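PDB 3MYV: SusD superfamily protein from Bacteroides vulgatus, which probably binds polysaccharide at the outer membrane, as a member of the SusD family of glycan-capturing proteins. Local coordinates for residues Asp25-Ser30 with Phe250-Ser255. Sequence-based numbering, arbitrary orientation.
With NA (sodium ion), chain C.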
# COMPACT_ATOMS: atom_id res chain seq x y z
N ASP A 25 15.91 1.14 4.20
CA ASP A 25 16.18 0.29 5.37
C ASP A 25 15.14 0.55 6.47
O ASP A 25 14.59 -0.38 7.04
CB ASP A 25 17.60 0.48 5.93
CG ASP A 25 18.69 -0.02 5.00
OD1 ASP A 25 18.39 -0.81 4.08
OD2 ASP A 25 19.85 0.40 5.18
N LEU A 26 14.87 1.82 6.78
CA LEU A 26 13.91 2.16 7.82
C LEU A 26 12.50 1.70 7.42
O LEU A 26 11.70 1.23 8.25
CB LEU A 26 13.90 3.68 8.08
CG LEU A 26 15.15 4.22 8.77
CD1 LEU A 26 15.31 5.77 8.64
CD2 LEU A 26 15.13 3.76 10.24
N MSE A 27 12.18 1.86 6.16
CA MSE A 27 10.85 1.56 5.65
C MSE A 27 10.55 0.06 5.68
O MSE A 27 9.38 -0.36 5.83
CB MSE A 27 10.76 2.09 4.21
CG MSE A 27 9.41 2.11 3.66
SE MSE A 27 9.32 2.91 1.81
CE MSE A 27 10.75 3.94 1.87
N SER A 28 11.60 -0.74 5.59
CA SER A 28 11.46 -2.22 5.58
C SER A 28 11.14 -2.84 6.94
O SER A 28 10.91 -4.05 7.04
CB SER A 28 12.75 -2.84 5.07
OG SER A 28 13.72 -2.76 6.08
N GLY A 29 11.12 -2.02 8.00
CA GLY A 29 10.87 -2.53 9.33
C GLY A 29 9.47 -3.14 9.38
O GLY A 29 8.56 -2.69 8.68
N SER A 30 9.31 -4.14 10.22
CA SER A 30 8.01 -4.83 10.34
C SER A 30 6.91 -3.88 10.82
O SER A 30 5.75 -4.09 10.52
CB SER A 30 8.12 -6.03 11.28
OG SER A 30 8.51 -5.58 12.57
N PHE A 250 8.26 -1.30 -7.47
CA PHE A 250 8.86 -1.10 -6.15
C PHE A 250 8.47 -2.26 -5.25
O PHE A 250 7.28 -2.48 -5.03
CB PHE A 250 8.37 0.23 -5.55
CG PHE A 250 8.88 0.51 -4.15
CD1 PHE A 250 10.16 0.12 -3.74
CD2 PHE A 250 8.08 1.18 -3.26
CE1 PHE A 250 10.61 0.38 -2.45
CE2 PHE A 250 8.53 1.45 -1.96
CZ PHE A 250 9.80 1.02 -1.57
N GLU A 251 9.46 -2.98 -4.72
CA GLU A 251 9.19 -3.93 -3.64
C GLU A 251 10.27 -3.77 -2.58
O GLU A 251 11.39 -3.39 -2.90
CB GLU A 251 9.10 -5.37 -4.13
CG GLU A 251 10.39 -5.95 -4.70
CD GLU A 251 10.18 -7.24 -5.44
OE1 GLU A 251 9.41 -7.24 -6.43
OE2 GLU A 251 10.81 -8.27 -5.07
N ILE A 252 9.93 -4.11 -1.34
CA ILE A 252 10.88 -4.06 -0.21
C ILE A 252 11.85 -5.26 -0.30
O ILE A 252 11.42 -6.43 -0.38
CB ILE A 252 10.13 -4.09 1.17
CG1 ILE A 252 9.11 -2.95 1.27
CG2 ILE A 252 11.12 -4.07 2.35
CD1 ILE A 252 9.73 -1.52 1.20
N ALA A 253 13.14 -4.98 -0.28
CA ALA A 253 14.13 -6.04 -0.41
C ALA A 253 14.36 -6.67 0.98
O ALA A 253 14.72 -5.98 1.94
CB ALA A 253 15.46 -5.52 -0.98
N ASN A 254 14.15 -7.97 1.06
CA ASN A 254 14.33 -8.73 2.29
C ASN A 254 15.32 -9.84 1.98
O ASN A 254 15.58 -10.15 0.82
CB ASN A 254 12.97 -9.30 2.70
CG ASN A 254 12.94 -9.91 4.10
OD1 ASN A 254 13.93 -9.93 4.83
ND2 ASN A 254 11.77 -10.43 4.48
N SER A 255 15.95 -10.39 3.00
CA SER A 255 16.81 -11.55 2.79
C SER A 255 16.73 -12.46 4.00
O SER A 255 16.21 -12.04 5.04
CB SER A 255 18.26 -11.11 2.57
OG SER A 255 18.89 -10.91 3.81
NA NA C . 14.35 -11.58 6.45
O HOH W 1 15.30 -13.09 8.13
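Met27, near the C-terminal end of helix 13-27, and Ser28 after it pack on Phe250 and Ile252 of strand 248-252 in a small, buried apolar contact that includes a Met-aromatic pair. It joins the first helix of this largely helical SusD-family chain to a two-stranded antiparallel sheet, in which strand 248-252 pairs with strand 329-333. Residue 27 is modelled as selenomethionine. Its first two torsions are extended (chi1 -168°, chi2 176°) and carry the selenium to the edge of the Phe250 ring, in its plane, with SE 3.9 Å from Phe250 CZ and somewhat farther from CE2; the bend at chi3 only turns the terminal methyl CE. Leu119 of helix 103-128 touches both side chains, which ties the pair to a second helix. Two residues along the strand, Ile252 sends its two branches to different neighbours: CD1 lies 4.4 Å from CG of Met27, while CG2 presses on Ser28. The Ser28 hydroxyl is turned back on the preceding turn, where OG donates to Asp25 O at 2.7 Å, which leaves the methylene carbon to meet the isoleucine. Beyond Ile252 the chain leaves the apolar patch and reaches a sodium ion, bound by Asn254 OD1 and Ser255 O at 2.4 Å each and by a water at 2.5 Å; Asp258, Pro260 and Leu325 complete the site. The tightest touch between the two segments is Ser28 CB against Ile252 CG2, 3.4 Å apart and closer than two such carbons usually come.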